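Long-range contacts in tryptophan decarboxylase 1 (Oryza sativa subsp. japonica, PDB 6KHO), which uses pyridoxal 5'-phosphate to decarboxylate L-tryptophan to tryptamine and 5-hydroxy-L-tryptophan to serotonin, as a homodimer: residues Trp95-Phe101 / Ser490-Glu494; Glu310-His314 / Arg431-Leu435; Lys330-Thr334 / His404-Val409. The contacts are given in a common frame with arbitrary orientation. Residues are numbered along the deposited sequence.

Interaction 1: residues Trp95-Phe101 / Ser490-Glu494; sequences WASPNFF and SSLQE
Two loops pack turn against turn. Each contains a type I beta turn, Ser97-Phe100 in one and Ser490-Gln493 in the other. Their closest CA atoms, of Pro98 and Gln493, are 4.0 Å apart. In the first turn Phe100 N bonds to Ser97 O at 3.2 Å. Asn99 N also bonds to Ser97 OG at 3.1 Å, which makes an ST turn. Ser490 opens the second segment with its CB toward the first. Its chi1 is t, and its OG donates to Ser97 O at 2.8 Å. Ser490 O closes the second turn by accepting from Gln493 N at 2.8 Å. Water 1 donates to Ser490 OG (3.1 Å) and Ala96 O (2.6 Å) and accepts from Leu492 N (2.9 Å). Ser491 points its CB sideways; its OG bonds to Asn108 N. Leu492 (m, t) brings CD1 to 3.5 Å from Ala96 O, and its CB lies 4.2 Å from Pro98 CD. Gln493 is extended (t, t), so that NE2 donates to Pro98 O at 3.0 Å and 171°. Its OE1 accepts from Gly489 N. Water 2 accepts from Gln493 NE2 and Ser490 N, both at 3.0 Å, and lies 2.7 Å from Phe100 O. Glu494 is the N-cap of helix 495-513. Side chains of one turn thus bind main-chain carbonyls of the other. Trp95 NE1 bonds to Ala131 O of the second subunit. Phe101 stacks on Phe486 of strand 481-487, Pro98 touches His497 of helix 495-513, and Leu492 touches Tyr45 of helix 27-47.

Interaction 2: residues Glu310-His314 / Arg431-Leu435; sequences EFRHH and RNFAL
Phe433, His314 and Phe311 form an aromatic cluster. No direct hydrogen bond joins the two segments. His314 N bonds to Phe311 O at 3.1 Å; His313 and His314 are 3-10, continuing later in the chain. Residues 431-434 are loop and Leu435 is strand. The nearest CA atoms, of Phe311 and Phe433, are 8.7 Å apart, so the side chains bridge the gap. Phe311, His314 and Phe433 all take chi1 m. The Phe433 and His314 rings meet obliquely, with centroids 5.1 Å apart and planes at 58°. Phe433 CZ lies over one face of the imidazole, 3.7 Å from His314 CD2. The Phe311 and Phe433 rings are also oblique, at 5.9 Å and 38°, with Phe311 CD1 3.9 Å from Phe433 CE1. Asn432 O sits at the Phe311 ring edge, 3.5 Å from CE1. Water 3 donates to Asn432 O at 2.9 Å and is 2.6 Å from His314 NE2. The Phe433 side chain is about 7 Å from that of serotonin-binding Phe104. The cluster joins the loop between strands 294-298 and 323-326 to that between strands 425-427 and 435-440. Phe311 touches Val409 of helix 386-420, and Phe433 rests on Trp331 of helix 328-331.

Interaction 3: residues Lys330-Thr334 / His404-Val409; sequences KWLMT and HIRSDV. With CA (calcium ion), chain F; PLP (pyridoxal-5'-phosphate), chain C.
Trp331 enters helix 386-420 as a knob, in a hole formed by His404, Ile405, Asp408 and Val409. Residues 404-409 are helical; 330-331 are weakly helical, and Met333 is left-handed (phi/psi 58/29). The nearest CA atoms, of Trp331 and Ile405, are 7.7 Å apart. Both Trp331 polar groups facing this helix are satisfied. Its NE1 donates to Asp408 OD2 (2.8 Å), and its O accepts from His404 NE2 (3.0 Å, 160°). Asp408 OD2 also accepts from water 6 (2.7 Å). Asp408 OD1 binds the calcium ion at 2.4 Å, with five waters. Of these, water 4 donates to His404 O (2.9 Å) and lies 2.5 Å from His404 ND1. Ile405 CD1 makes a CH-pi contact 3.7 Å from the centroid of the Trp331 five-membered ring. Met333 SD lies over the His404 ring, 4.1 Å from its centroid. Lys330 NZ is covalently bonded to PLP C4A (1.4 Å), consistent with the internal aldimine of this family. Trp331 also stacks on Tyr301 of the PLP pocket, so it lies between that pocket and helix 386-420.

Overall arrangement
Interaction 3 carries the cofactor lysine and touches interaction 2. Glu310 OE2 and Arg406 NH2 form a salt bridge of 3.1 Å. Ala434 CB lies 3.7 Å from Trp331 CZ2, and Phe311 CZ lies 3.8 Å from Val409 CG2. The centres of interactions 1 and 2 are each 12 Å from that of interaction 3 and 21 Å from each other. Interaction 1 touches neither. In sequence, interaction 3 is nested inside interaction 2, and both inside interaction 1. Serotonin-binding Phe104 has its side chain about 6 Å from that of Trp95 and about 7 Å from those of Phe433 and Trp331. The Gln493 side chain is about 6 Å from the calcium of interaction 3.

Interaction 1: residues Trp95-Phe101 / Ser490-Glu494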
loop_
_atom_site.group_PDB
_atom_site.type_symbol
_atom_site.label_atom_id
_atom_site.label_comp_id
_atom_site.label_asym_id
_atom_site.label_seq_id
_atom_site.Cartn_x
_atom_site.Cartn_y
_atom_site.Cartn_z
ATOM N N TRP A 95 -15.413 5.479 -12.358
ATOM C CA TRP A 95 -15.663 5.911 -10.986
ATOM C C TRP A 95 -15.851 7.422 -10.889
ATOM O O TRP A 95 -16.603 7.896 -10.032
ATOM C CB TRP A 95 -14.509 5.462 -10.090
ATOM C CG TRP A 95 -14.570 4.022 -9.742
ATOM C CD1 TRP A 95 -14.274 2.969 -10.553
ATOM C CD2 TRP A 95 -14.957 3.462 -8.478
ATOM N NE1 TRP A 95 -14.457 1.787 -9.876
ATOM C CE2 TRP A 95 -14.869 2.060 -8.600
ATOM C CE3 TRP A 95 -15.355 4.010 -7.256
ATOM C CZ2 TRP A 95 -15.174 1.195 -7.543
ATOM C CZ3 TRP A 95 -15.663 3.146 -6.208
ATOM C CH2 TRP A 95 -15.580 1.758 -6.364
ATOM N N ALA A 96 -15.198 8.190 -11.770
ATOM C CA ALA A 96 -15.306 9.643 -11.744
ATOM C C ALA A 96 -16.591 10.155 -12.379
ATOM O O ALA A 96 -16.874 11.353 -12.282
ATOM C CB ALA A 96 -14.103 10.286 -12.459
ATOM N N SER A 97 -17.363 9.296 -13.030
ATOM C CA SER A 97 -18.558 9.777 -13.705
ATOM C C SER A 97 -19.546 10.356 -12.697
ATOM O O SER A 97 -19.719 9.800 -11.611
ATOM C CB SER A 97 -19.230 8.653 -14.490
ATOM O OG SER A 97 -20.448 9.120 -15.053
ATOM N N PRO A 98 -20.233 11.453 -13.030
ATOM C CA PRO A 98 -21.329 11.915 -12.162
ATOM C C PRO A 98 -22.483 10.931 -12.075
ATOM O O PRO A 98 -23.346 11.097 -11.209
ATOM C CB PRO A 98 -21.775 13.232 -12.816
ATOM C CG PRO A 98 -21.353 13.114 -14.218
ATOM C CD PRO A 98 -20.086 12.297 -14.229
ATOM N N ASN A 99 -22.514 9.909 -12.926
ATOM C CA ASN A 99 -23.560 8.895 -12.921
ATOM C C ASN A 99 -23.098 7.574 -12.314
ATOM O O ASN A 99 -23.790 6.562 -12.453
ATOM C CB ASN A 99 -24.078 8.682 -14.355
ATOM C CG ASN A 99 -24.713 9.933 -14.932
ATOM O OD1 ASN A 99 -25.351 10.704 -14.202
ATOM N ND2 ASN A 99 -24.525 10.162 -16.242
ATOM N N PHE A 100 -21.930 7.554 -11.674
ATOM C CA PHE A 100 -21.485 6.398 -10.906
ATOM C C PHE A 100 -22.171 6.445 -9.543
ATOM O O PHE A 100 -21.955 7.388 -8.776
ATOM C CB PHE A 100 -19.959 6.426 -10.771
ATOM C CG PHE A 100 -19.377 5.249 -10.052
ATOM C CD1 PHE A 100 -19.356 5.203 -8.664
ATOM C CD2 PHE A 100 -18.816 4.201 -10.762
ATOM C CE1 PHE A 100 -18.800 4.118 -7.992
ATOM C CE2 PHE A 100 -18.248 3.122 -10.106
ATOM C CZ PHE A 100 -18.254 3.074 -8.707
ATOM N N PHE A 101 -23.019 5.452 -9.253
ATOM C CA PHE A 101 -23.823 5.435 -8.028
ATOM C C PHE A 101 -23.553 4.216 -7.150
ATOM O O PHE A 101 -24.339 3.945 -6.237
ATOM C CB PHE A 101 -25.324 5.479 -8.356
ATOM C CG PHE A 101 -25.737 6.632 -9.234
ATOM C CD1 PHE A 101 -25.652 7.941 -8.782
ATOM C CD2 PHE A 101 -26.238 6.404 -10.502
ATOM C CE1 PHE A 101 -26.041 9.001 -9.588
ATOM C CE2 PHE A 101 -26.634 7.466 -11.311
ATOM C CZ PHE A 101 -26.540 8.760 -10.849
ATOM N N SER A 490 -20.161 11.131 -5.955
ATOM C CA SER A 490 -19.122 11.263 -6.973
ATOM C C SER A 490 -18.792 12.739 -7.186
ATOM O O SER A 490 -19.690 13.580 -7.257
ATOM C CB SER A 490 -19.586 10.619 -8.279
ATOM O OG SER A 490 -18.596 10.748 -9.279
ATOM N N SER A 491 -17.492 13.062 -7.223
ATOM C CA SER A 491 -17.089 14.462 -7.093
ATOM C C SER A 491 -17.667 15.345 -8.209
ATOM O O SER A 491 -17.990 16.517 -7.974
ATOM C CB SER A 491 -15.565 14.567 -7.056
ATOM O OG SER A 491 -15.076 14.002 -5.841
ATOM N N LEU A 492 -17.794 14.813 -9.429
ATOM C CA LEU A 492 -18.359 15.602 -10.525
ATOM C C LEU A 492 -19.883 15.700 -10.473
ATOM O O LEU A 492 -20.475 16.447 -11.261
ATOM C CB LEU A 492 -17.924 15.010 -11.869
ATOM C CG LEU A 492 -16.442 15.242 -12.174
ATOM C CD1 LEU A 492 -15.993 14.540 -13.454
ATOM C CD2 LEU A 492 -16.187 16.740 -12.241
ATOM N N GLN A 493 -20.524 14.991 -9.550
ATOM C CA GLN A 493 -21.973 14.841 -9.552
ATOM C C GLN A 493 -22.653 16.047 -8.908
ATOM O O GLN A 493 -22.257 16.492 -7.825
ATOM C CB GLN A 493 -22.327 13.548 -8.819
ATOM C CG GLN A 493 -23.752 13.383 -8.369
ATOM C CD GLN A 493 -23.902 12.120 -7.564
ATOM O OE1 GLN A 493 -24.167 12.164 -6.364
ATOM N NE2 GLN A 493 -23.691 10.979 -8.213
ATOM N N GLU A 494 -23.665 16.586 -9.588
ATOM C CA GLU A 494 -24.468 17.695 -9.092
ATOM C C GLU A 494 -25.906 17.231 -8.859
ATOM O O GLU A 494 -26.286 16.106 -9.206
ATOM C CB GLU A 494 -24.435 18.873 -10.068
ATOM C CG GLU A 494 -23.130 19.651 -10.053
ATOM C CD GLU A 494 -22.988 20.598 -11.245
ATOM O OE1 GLU A 494 -24.023 20.970 -11.850
ATOM O OE2 GLU A 494 -21.841 20.972 -11.580
HETATM O O HOH W 1 -16.129 12.457 -10.033
HETATM O O HOH W 2 -22.188 8.971 -6.608
#

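Interaction 2: residues Glu310-His314 / Arg431-Leu435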
loop_
_atom_site.group_PDB
_atom_site.type_symbol
_atom_site.label_atom_id
_atom_site.label_comp_id
_atom_site.label_asym_id
_atom_site.label_seq_id
_atom_site.Cartn_x
_atom_site.Cartn_y
_atom_site.Cartn_z
ATOM N N GLU A 310 -23.356 17.741 13.557
ATOM C CA GLU A 310 -24.594 16.972 13.565
ATOM C C GLU A 310 -24.376 15.480 13.328
ATOM O O GLU A 310 -25.319 14.703 13.504
ATOM C CB GLU A 310 -25.558 17.533 12.519
ATOM C CG GLU A 310 -25.137 17.266 11.090
ATOM C CD GLU A 310 -24.394 18.437 10.457
ATOM O OE1 GLU A 310 -24.457 18.558 9.210
ATOM O OE2 GLU A 310 -23.751 19.224 11.192
ATOM N N PHE A 311 -23.174 15.058 12.923
ATOM C CA PHE A 311 -22.871 13.643 12.760
ATOM C C PHE A 311 -21.922 13.111 13.821
ATOM O O PHE A 311 -21.786 11.888 13.950
ATOM C CB PHE A 311 -22.267 13.372 11.370
ATOM C CG PHE A 311 -23.198 13.693 10.237
ATOM C CD1 PHE A 311 -24.265 12.858 9.949
ATOM C CD2 PHE A 311 -23.010 14.831 9.464
ATOM C CE1 PHE A 311 -25.128 13.151 8.915
ATOM C CE2 PHE A 311 -23.876 15.133 8.433
ATOM C CZ PHE A 311 -24.935 14.293 8.155
ATOM N N ARG A 312 -21.268 13.990 14.583
ATOM C CA ARG A 312 -20.239 13.553 15.517
ATOM C C ARG A 312 -20.799 12.666 16.630
ATOM O O ARG A 312 -20.031 11.948 17.283
ATOM C CB ARG A 312 -19.526 14.796 16.074
ATOM C CG ARG A 312 -18.364 14.550 17.032
ATOM C CD ARG A 312 -17.411 13.445 16.579
ATOM N NE ARG A 312 -16.374 13.248 17.588
ATOM C CZ ARG A 312 -16.565 12.625 18.751
ATOM N NH1 ARG A 312 -17.757 12.112 19.054
ATOM N NH2 ARG A 312 -15.564 12.517 19.616
ATOM N N HIS A 313 -22.125 12.650 16.830
ATOM C CA HIS A 313 -22.696 11.778 17.857
ATOM C C HIS A 313 -22.534 10.299 17.527
ATOM O O HIS A 313 -22.556 9.469 18.445
ATOM C CB HIS A 313 -24.178 12.092 18.077
ATOM C CG HIS A 313 -25.043 11.791 16.894
ATOM N ND1 HIS A 313 -25.671 10.575 16.722
ATOM C CD2 HIS A 313 -25.384 12.546 15.822
ATOM C CE1 HIS A 313 -26.360 10.594 15.595
ATOM N NE2 HIS A 313 -26.201 11.777 15.029
ATOM N N HIS A 314 -22.367 9.947 16.246
ATOM C CA HIS A 314 -22.133 8.552 15.888
ATOM C C HIS A 314 -20.823 8.019 16.446
ATOM O O HIS A 314 -20.613 6.801 16.433
ATOM C CB HIS A 314 -22.142 8.377 14.365
ATOM C CG HIS A 314 -23.484 8.604 13.742
ATOM N ND1 HIS A 314 -24.573 7.803 14.009
ATOM C CD2 HIS A 314 -23.915 9.548 12.872
ATOM C CE1 HIS A 314 -25.614 8.237 13.322
ATOM N NE2 HIS A 314 -25.242 9.295 12.622
ATOM N N ARG A 431 -31.917 6.513 6.344
ATOM C CA ARG A 431 -30.700 7.034 5.726
ATOM C C ARG A 431 -29.925 7.844 6.761
ATOM O O ARG A 431 -30.426 8.855 7.263
ATOM C CB ARG A 431 -31.039 7.894 4.502
ATOM C CG ARG A 431 -29.836 8.605 3.846
ATOM C CD ARG A 431 -30.262 9.875 3.100
ATOM N NE ARG A 431 -31.017 10.764 3.976
ATOM C CZ ARG A 431 -30.475 11.519 4.930
ATOM N NH1 ARG A 431 -29.160 11.511 5.126
ATOM N NH2 ARG A 431 -31.248 12.280 5.695
ATOM N N ASN A 432 -28.707 7.398 7.086
ATOM C CA ASN A 432 -27.860 8.123 8.031
ATOM C C ASN A 432 -26.911 9.105 7.354
ATOM O O ASN A 432 -26.596 10.154 7.934
ATOM C CB ASN A 432 -27.036 7.140 8.870
ATOM C CG ASN A 432 -27.892 6.329 9.819
ATOM O OD1 ASN A 432 -28.725 6.882 10.526
ATOM N ND2 ASN A 432 -27.697 5.009 9.826
ATOM N N PHE A 433 -26.442 8.791 6.149
ATOM C CA PHE A 433 -25.415 9.603 5.506
ATOM C C PHE A 433 -25.815 9.920 4.071
ATOM O O PHE A 433 -26.873 10.516 3.855
ATOM C CB PHE A 433 -24.070 8.881 5.613
ATOM C CG PHE A 433 -23.717 8.514 7.043
ATOM C CD1 PHE A 433 -23.331 9.497 7.947
ATOM C CD2 PHE A 433 -23.828 7.207 7.492
ATOM C CE1 PHE A 433 -23.032 9.172 9.266
ATOM C CE2 PHE A 433 -23.529 6.868 8.808
ATOM C CZ PHE A 433 -23.131 7.853 9.698
ATOM N N ALA A 434 -25.001 9.544 3.080
ATOM C CA ALA A 434 -25.303 9.886 1.692
ATOM C C ALA A 434 -25.656 8.660 0.856
ATOM O O ALA A 434 -25.610 8.721 -0.379
ATOM C CB ALA A 434 -24.140 10.652 1.054
ATOM N N LEU A 435 -26.010 7.552 1.501
ATOM C CA LEU A 435 -26.424 6.334 0.820
ATOM C C LEU A 435 -27.901 6.086 1.103
ATOM O O LEU A 435 -28.335 6.127 2.262
ATOM C CB LEU A 435 -25.588 5.134 1.272
ATOM C CG LEU A 435 -26.088 3.728 0.911
ATOM C CD1 LEU A 435 -25.743 3.370 -0.539
ATOM C CD2 LEU A 435 -25.524 2.695 1.874
HETATM O O HOH W 3 -26.759 10.415 10.782
#

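Interaction 3: residues Lys330-Thr334 / His404-Val409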
loop_
_atom_site.group_PDB
_atom_site.type_symbol
_atom_site.label_atom_id
_atom_site.label_comp_id
_atom_site.label_asym_id
_atom_site.label_seq_id
_atom_site.Cartn_x
_atom_site.Cartn_y
_atom_site.Cartn_z
ATOM N N LYS A 330 -12.305 7.706 0.757
ATOM C CA LYS A 330 -13.720 7.528 0.462
ATOM C C LYS A 330 -14.364 8.895 0.303
ATOM O O LYS A 330 -14.537 9.372 -0.819
ATOM C CB LYS A 330 -14.421 6.727 1.564
ATOM C CG LYS A 330 -13.916 5.317 1.671
ATOM C CD LYS A 330 -14.859 4.345 1.039
ATOM C CE LYS A 330 -14.851 3.054 1.821
ATOM N NZ LYS A 330 -14.776 1.898 0.914
ATOM N N TRP A 331 -14.652 9.562 1.421
ATOM C CA TRP A 331 -15.522 10.734 1.428
ATOM C C TRP A 331 -14.800 12.020 1.843
ATOM O O TRP A 331 -15.448 12.963 2.307
ATOM C CB TRP A 331 -16.711 10.457 2.361
ATOM C CG TRP A 331 -17.967 11.244 2.091
ATOM C CD1 TRP A 331 -18.208 12.112 1.053
ATOM C CD2 TRP A 331 -19.158 11.234 2.887
ATOM N NE1 TRP A 331 -19.484 12.634 1.161
ATOM C CE2 TRP A 331 -20.080 12.115 2.281
ATOM C CE3 TRP A 331 -19.537 10.554 4.060
ATOM C CZ2 TRP A 331 -21.357 12.334 2.809
ATOM C CZ3 TRP A 331 -20.794 10.776 4.580
ATOM C CH2 TRP A 331 -21.691 11.656 3.957
ATOM N N LEU A 332 -13.481 12.107 1.690
ATOM C CA LEU A 332 -12.817 13.358 2.066
ATOM C C LEU A 332 -11.888 13.864 0.957
ATOM O O LEU A 332 -10.817 14.428 1.221
ATOM C CB LEU A 332 -12.070 13.204 3.390
ATOM C CG LEU A 332 -11.933 14.492 4.208
ATOM C CD1 LEU A 332 -13.304 14.964 4.680
ATOM C CD2 LEU A 332 -10.975 14.310 5.387
ATOM N N MET A 333 -12.289 13.663 -0.303
ATOM C CA MET A 333 -11.691 14.328 -1.475
ATOM C C MET A 333 -10.192 14.084 -1.617
ATOM O O MET A 333 -9.474 14.921 -2.170
ATOM C CB MET A 333 -11.960 15.833 -1.448
ATOM C CG MET A 333 -13.391 16.183 -1.839
ATOM S SD MET A 333 -13.740 17.930 -1.614
ATOM C CE MET A 333 -13.817 18.003 0.141
ATOM N N THR A 334 -9.710 12.943 -1.141
ATOM C CA THR A 334 -8.302 12.576 -1.227
ATOM C C THR A 334 -8.197 11.295 -2.045
ATOM O O THR A 334 -8.757 10.269 -1.653
ATOM C CB THR A 334 -7.718 12.368 0.174
ATOM O OG1 THR A 334 -7.887 13.559 0.967
ATOM C CG2 THR A 334 -6.251 12.031 0.093
ATOM N N HIS A 404 -18.931 20.243 1.883
ATOM C CA HIS A 404 -18.879 19.108 0.964
ATOM C C HIS A 404 -19.639 17.902 1.526
ATOM O O HIS A 404 -20.425 17.271 0.811
ATOM C CB HIS A 404 -17.411 18.770 0.647
ATOM C CG HIS A 404 -17.124 17.304 0.477
ATOM N ND1 HIS A 404 -17.480 16.599 -0.654
ATOM C CD2 HIS A 404 -16.477 16.422 1.279
ATOM C CE1 HIS A 404 -17.086 15.344 -0.534
ATOM N NE2 HIS A 404 -16.476 15.209 0.633
ATOM N N ILE A 405 -19.438 17.577 2.806
ATOM C CA ILE A 405 -20.240 16.520 3.435
ATOM C C ILE A 405 -21.725 16.860 3.357
ATOM O O ILE A 405 -22.549 16.037 2.937
ATOM C CB ILE A 405 -19.809 16.298 4.899
ATOM C CG1 ILE A 405 -18.353 15.829 5.005
ATOM C CG2 ILE A 405 -20.776 15.324 5.611
ATOM C CD1 ILE A 405 -18.078 14.496 4.349
ATOM N N ARG A 406 -22.088 18.079 3.769
ATOM C CA ARG A 406 -23.498 18.439 3.928
ATOM C C ARG A 406 -24.229 18.497 2.591
ATOM O O ARG A 406 -25.408 18.132 2.505
ATOM C CB ARG A 406 -23.609 19.776 4.659
ATOM C CG ARG A 406 -23.114 19.695 6.093
ATOM C CD ARG A 406 -22.951 21.059 6.750
ATOM N NE ARG A 406 -22.766 20.918 8.192
ATOM C CZ ARG A 406 -22.169 21.822 8.966
ATOM N NH1 ARG A 406 -21.695 22.946 8.443
ATOM N NH2 ARG A 406 -22.044 21.601 10.267
ATOM N N SER A 407 -23.559 18.971 1.538
ATOM C CA SER A 407 -24.210 19.030 0.237
ATOM C C SER A 407 -24.424 17.637 -0.342
ATOM O O SER A 407 -25.427 17.406 -1.030
ATOM C CB SER A 407 -23.407 19.915 -0.723
ATOM O OG SER A 407 -22.087 19.427 -0.893
ATOM N N ASP A 408 -23.521 16.687 -0.057
ATOM C CA ASP A 408 -23.757 15.307 -0.481
ATOM C C ASP A 408 -24.945 14.709 0.252
ATOM O O ASP A 408 -25.747 13.973 -0.340
ATOM C CB ASP A 408 -22.522 14.438 -0.228
ATOM C CG ASP A 408 -21.441 14.655 -1.256
ATOM O OD1 ASP A 408 -21.716 15.346 -2.250
ATOM O OD2 ASP A 408 -20.327 14.122 -1.075
ATOM N N VAL A 409 -25.041 14.975 1.553
ATOM C CA VAL A 409 -26.146 14.446 2.342
ATOM C C VAL A 409 -27.462 15.053 1.871
ATOM O O VAL A 409 -28.482 14.359 1.768
ATOM C CB VAL A 409 -25.889 14.704 3.840
ATOM C CG1 VAL A 409 -27.166 14.553 4.641
ATOM C CG2 VAL A 409 -24.798 13.755 4.358
HETATM CA CA CA F . -20.476 16.509 -3.886
HETATM N N1 PLP C . -14.898 -1.015 5.733
HETATM C C2 PLP C . -15.892 -0.131 5.366
HETATM C C2A PLP C . -16.995 0.242 6.307
HETATM C C3 PLP C . -15.882 0.425 4.096
HETATM O O3 PLP C . -16.869 1.304 3.736
HETATM C C4 PLP C . -14.868 0.109 3.200
HETATM C C4A PLP C . -14.637 0.976 1.996
HETATM C C5 PLP C . -13.869 -0.780 3.569
HETATM C C6 PLP C . -13.890 -1.346 4.841
HETATM C C5A PLP C . -12.799 -1.104 2.547
HETATM O O4P PLP C . -11.682 -1.769 3.088
HETATM P P PLP C . -10.230 -1.690 2.362
HETATM O O1P PLP C . -10.353 -1.997 0.895
HETATM O O2P PLP C . -9.336 -2.680 3.068
HETATM O O3P PLP C . -9.634 -0.298 2.471
HETATM O O HOH W 4 -19.473 17.458 -1.960
HETATM O O HOH W 5 -21.710 18.326 -3.599
HETATM O O HOH W 6 -18.921 14.733 -3.243
HETATM O O HOH W 7 -20.952 15.164 -5.754
HETATM O O HOH W 8 -18.591 17.566 -5.051
#